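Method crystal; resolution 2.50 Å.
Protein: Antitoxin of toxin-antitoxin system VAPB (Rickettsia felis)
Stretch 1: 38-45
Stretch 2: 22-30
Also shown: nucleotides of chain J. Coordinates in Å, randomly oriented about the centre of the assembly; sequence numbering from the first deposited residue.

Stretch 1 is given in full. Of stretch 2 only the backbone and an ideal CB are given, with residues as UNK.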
# COMPACT_ATOMS: atom_id res chain seq x y z
N VAL F 38 12.03 -7.21 -22.33
CA VAL F 38 11.91 -6.33 -21.17
C VAL F 38 10.43 -5.95 -21.07
O VAL F 38 9.81 -5.60 -22.08
CB VAL F 38 12.80 -5.06 -21.27
CG1 VAL F 38 12.60 -4.14 -20.05
CG2 VAL F 38 14.27 -5.43 -21.40
N LEU F 39 9.86 -6.05 -19.85
CA LEU F 39 8.50 -5.65 -19.53
C LEU F 39 8.62 -4.48 -18.54
O LEU F 39 9.34 -4.59 -17.54
CB LEU F 39 7.64 -6.80 -18.91
CG LEU F 39 7.57 -8.18 -19.56
CD1 LEU F 39 6.66 -9.06 -18.77
CD2 LEU F 39 6.98 -8.15 -20.92
N GLN F 40 7.98 -3.35 -18.85
CA GLN F 40 8.02 -2.16 -17.99
C GLN F 40 6.61 -1.61 -17.74
O GLN F 40 5.80 -1.62 -18.67
CB GLN F 40 8.94 -1.06 -18.58
CG GLN F 40 10.46 -1.35 -18.60
CD GLN F 40 11.16 -1.62 -17.27
OE1 GLN F 40 12.12 -2.40 -17.20
NE2 GLN F 40 10.73 -0.95 -16.19
N PRO F 41 6.28 -1.10 -16.53
CA PRO F 41 4.92 -0.58 -16.29
C PRO F 41 4.49 0.52 -17.27
O PRO F 41 5.18 1.54 -17.40
CB PRO F 41 4.94 -0.10 -14.83
CG PRO F 41 6.38 -0.03 -14.45
CD PRO F 41 7.11 -1.01 -15.30
N LEU F 42 3.38 0.29 -17.98
CA LEU F 42 2.85 1.22 -18.97
C LEU F 42 1.43 1.74 -18.61
O LEU F 42 0.43 1.26 -19.18
CB LEU F 42 2.88 0.59 -20.37
CG LEU F 42 2.71 1.52 -21.54
CD1 LEU F 42 4.07 1.94 -22.10
CD2 LEU F 42 1.92 0.86 -22.60
N PRO F 43 1.32 2.71 -17.68
CA PRO F 43 -0.02 3.27 -17.39
C PRO F 43 -0.39 4.35 -18.41
O PRO F 43 0.48 5.07 -18.91
CB PRO F 43 0.13 3.83 -15.97
CG PRO F 43 1.60 4.17 -15.84
CD PRO F 43 2.37 3.42 -16.92
N ASN F 44 -1.70 4.43 -18.74
CA ASN F 44 -2.26 5.43 -19.66
C ASN F 44 -2.10 6.78 -18.99
O ASN F 44 -2.38 6.89 -17.80
CB ASN F 44 -3.76 5.15 -19.90
CG ASN F 44 -4.06 4.07 -20.93
OD1 ASN F 44 -3.64 4.15 -22.09
ND2 ASN F 44 -4.86 3.08 -20.53
N SER F 45 -1.61 7.80 -19.71
CA SER F 45 -1.46 9.13 -19.10
C SER F 45 -2.83 9.79 -18.96
O SER F 45 -3.76 9.39 -19.67
CB SER F 45 -0.54 10.01 -19.96
OG SER F 45 -1.18 10.61 -21.08
N UNK F 22 4.96 -8.89 -9.38
CA UNK F 22 3.63 -8.40 -9.73
C UNK F 22 3.67 -6.93 -10.08
O UNK F 22 4.44 -6.15 -9.48
CB UNK F 22 2.65 -8.64 -8.58
N UNK F 23 2.87 -6.55 -11.09
CA UNK F 23 2.76 -5.18 -11.56
C UNK F 23 1.52 -4.55 -10.93
O UNK F 23 0.56 -5.26 -10.61
CB UNK F 23 2.69 -5.12 -13.09
N UNK F 24 1.56 -3.23 -10.71
CA UNK F 24 0.42 -2.50 -10.15
C UNK F 24 -0.34 -1.80 -11.27
O UNK F 24 -1.31 -1.11 -11.01
CB UNK F 24 0.88 -1.49 -9.10
N UNK F 25 0.09 -2.02 -12.53
CA UNK F 25 -0.54 -1.48 -13.75
C UNK F 25 -1.26 -2.62 -14.50
O UNK F 25 -1.01 -3.78 -14.20
CB UNK F 25 0.50 -0.82 -14.65
N UNK F 26 -2.17 -2.30 -15.43
CA UNK F 26 -2.91 -3.36 -16.15
C UNK F 26 -2.32 -3.64 -17.53
O UNK F 26 -2.67 -4.63 -18.18
CB UNK F 26 -4.38 -2.97 -16.30
N UNK F 27 -1.38 -2.77 -17.94
CA UNK F 27 -0.69 -2.86 -19.21
C UNK F 27 0.80 -2.64 -19.01
O UNK F 27 1.21 -1.88 -18.13
CB UNK F 27 -1.26 -1.85 -20.21
N UNK F 28 1.62 -3.30 -19.84
CA UNK F 28 3.08 -3.17 -19.83
C UNK F 28 3.62 -3.01 -21.22
O UNK F 28 3.02 -3.48 -22.19
CB UNK F 28 3.73 -4.38 -19.16
N UNK F 29 4.79 -2.39 -21.32
CA UNK F 29 5.53 -2.21 -22.56
C UNK F 29 6.37 -3.50 -22.77
O UNK F 29 6.93 -4.01 -21.80
CB UNK F 29 6.41 -0.96 -22.51
N UNK F 30 6.43 -4.04 -23.98
CA UNK F 30 7.24 -5.23 -24.28
C UNK F 30 8.27 -4.85 -25.32
O UNK F 30 7.90 -4.43 -26.42
CB UNK F 30 6.38 -6.39 -24.77
P DA J 17 -2.30 -13.92 -2.83
OP1 DA J 17 -1.33 -12.77 -2.87
OP2 DA J 17 -3.56 -13.82 -3.57
O5' DA J 17 -1.51 -15.25 -3.26
C5' DA J 17 -0.12 -15.38 -2.80
C4' DA J 17 0.59 -16.56 -3.44
O4' DA J 17 -0.15 -17.78 -3.18
C3' DA J 17 0.64 -16.43 -4.95
O3' DA J 17 1.98 -16.63 -5.34
C2' DA J 17 -0.43 -17.41 -5.47
C1' DA J 17 -0.51 -18.46 -4.37
N9 DA J 17 -1.83 -19.07 -4.14
C8 DA J 17 -2.95 -18.42 -3.69
N7 DA J 17 -4.00 -19.19 -3.55
C5 DA J 17 -3.51 -20.46 -3.82
C6 DA J 17 -4.12 -21.73 -3.81
N6 DA J 17 -5.40 -21.92 -3.46
N1 DA J 17 -3.38 -22.81 -4.19
C2 DA J 17 -2.09 -22.64 -4.52
N3 DA J 17 -1.42 -21.47 -4.55
C4 DA J 17 -2.18 -20.41 -4.20

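The backbones set the frame before any side chain is chosen. The strand of stretch 1, 38-41, runs antiparallel to 27-30. At position 29 the main chain both gives and takes: its N donates to Q40 O at 2.9 Å, and its O accepts from Q40 N at 3.2 Å. One step out, L42 N donates to the O of position 27 at 3.1 Å. These bonds are made by main-chain atoms, so they leave the side chain largely free, except that position 29 must keep its N-H and so excludes proline.

Position 22 lies beyond reach of stretch 1, but a phosphate of chain J is nearby. A long basic side chain would suit, and the residue is R22. Its extended chain (chi2 and chi3 both t) brings NH1 to 2.9 Å from OP1 of DA17, a hydrogen bond, while NH2 makes a weak one to the same OP1 at 3.5 Å. Gripping a phosphate this way fits a DNA contact by an antitoxin.

Position 23 points toward stretch 1, yet nothing there lies within 5.5 Å of its ideal CB. A small residue would leave that gap open; a long apolar one, Met, Leu or an aromatic, could cross it. F23 does, with chi1 m. P41 CD and L39 O lie at the edge of its ring, CD at 3.7 Å from CE2 and O at 4.0 Å from CZ.

Position 24 points sideways with no neighbour in stretch 1, so small polar residues are as good as any. It is S24, whose OG is hydrogen-bonded elsewhere in the structure.

Position 25 points toward the two prolines, its ideal CB 4.5 Å from P41 CB. The extended backbone, phi/psi -108/163, suits a compact branched residue, Val or Ile. V25 uses both methyls: CG2 packs on P41 CB at 3.7 Å and CG1 on P43 CB at 4.0 Å.

Position 26 has open space around its CB, and most polar residues would do. K26 leads its end away from stretch 1.

Position 27 points sideways, its ideal CB 3.7 Å from L42 O, with the N44 amide farther along. A polar chain of middle length, Glu or Gln, could extend that way. E27 brings OE1 to 3.9 Å from N44 ND2, a proximity rather than a hydrogen bond; OE2 is bonded elsewhere.

Position 28 has L39 CB 4.6 Å from its ideal CB and Q40 O closer still, at 3.5 Å. Apolar, beta-branched residues fit the extended backbone. V28 sets CG1 4.1 Å from P41 CA and CG2 4.4 Å from L39 CB.

Position 29 shares its sheet face with Q40, and its ideal CB is 3.7 Å from L42 CD1. Little depth remains, so Ala, Ser or Thr are natural candidates. S29 places OG 3.6 Å from Q40 CB.

Position 30 pairs with L39 on one face, the ideal CB 4.3 Å from L39 CD2. Val, Ile or Leu would answer it. V30, chi1 t, packs CG2 against L39 CD2 at 3.7 Å.

Stretch 2 22-30: RFSVKEVSV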
# COMPACT_ATOMS: atom_id res chain seq x y z
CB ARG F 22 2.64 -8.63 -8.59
CG ARG F 22 2.12 -10.06 -8.53
CD ARG F 22 1.26 -10.22 -7.29
NE ARG F 22 0.65 -11.55 -7.23
CZ ARG F 22 0.00 -12.02 -6.18
NH1 ARG F 22 -0.11 -11.29 -5.08
NH2 ARG F 22 -0.52 -13.24 -6.21
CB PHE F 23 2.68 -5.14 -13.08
CG PHE F 23 4.00 -5.39 -13.78
CD1 PHE F 23 4.39 -6.69 -14.12
CD2 PHE F 23 4.84 -4.33 -14.13
CE1 PHE F 23 5.60 -6.92 -14.79
CE2 PHE F 23 6.05 -4.56 -14.80
CZ PHE F 23 6.42 -5.85 -15.12
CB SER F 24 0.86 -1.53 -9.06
OG SER F 24 1.63 -0.47 -9.60
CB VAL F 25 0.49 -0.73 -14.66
CG1 VAL F 25 1.02 0.52 -13.96
CG2 VAL F 25 1.64 -1.65 -15.08
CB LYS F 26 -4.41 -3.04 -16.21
CG LYS F 26 -5.06 -3.10 -14.83
CD LYS F 26 -6.44 -3.73 -14.85
CE LYS F 26 -6.84 -4.42 -13.55
NZ LYS F 26 -7.06 -3.50 -12.41
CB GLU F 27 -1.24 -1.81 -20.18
CG GLU F 27 -2.52 -2.25 -20.88
CD GLU F 27 -2.99 -1.34 -22.00
OE1 GLU F 27 -3.07 -0.11 -21.77
OE2 GLU F 27 -3.30 -1.86 -23.10
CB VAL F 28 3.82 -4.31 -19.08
CG1 VAL F 28 3.64 -4.22 -17.57
CG2 VAL F 28 3.45 -5.70 -19.61
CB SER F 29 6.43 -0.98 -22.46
OG SER F 29 7.73 -1.25 -21.95
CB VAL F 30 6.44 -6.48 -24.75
CG1 VAL F 30 7.34 -7.72 -24.85
CG2 VAL F 30 5.25 -6.76 -23.86
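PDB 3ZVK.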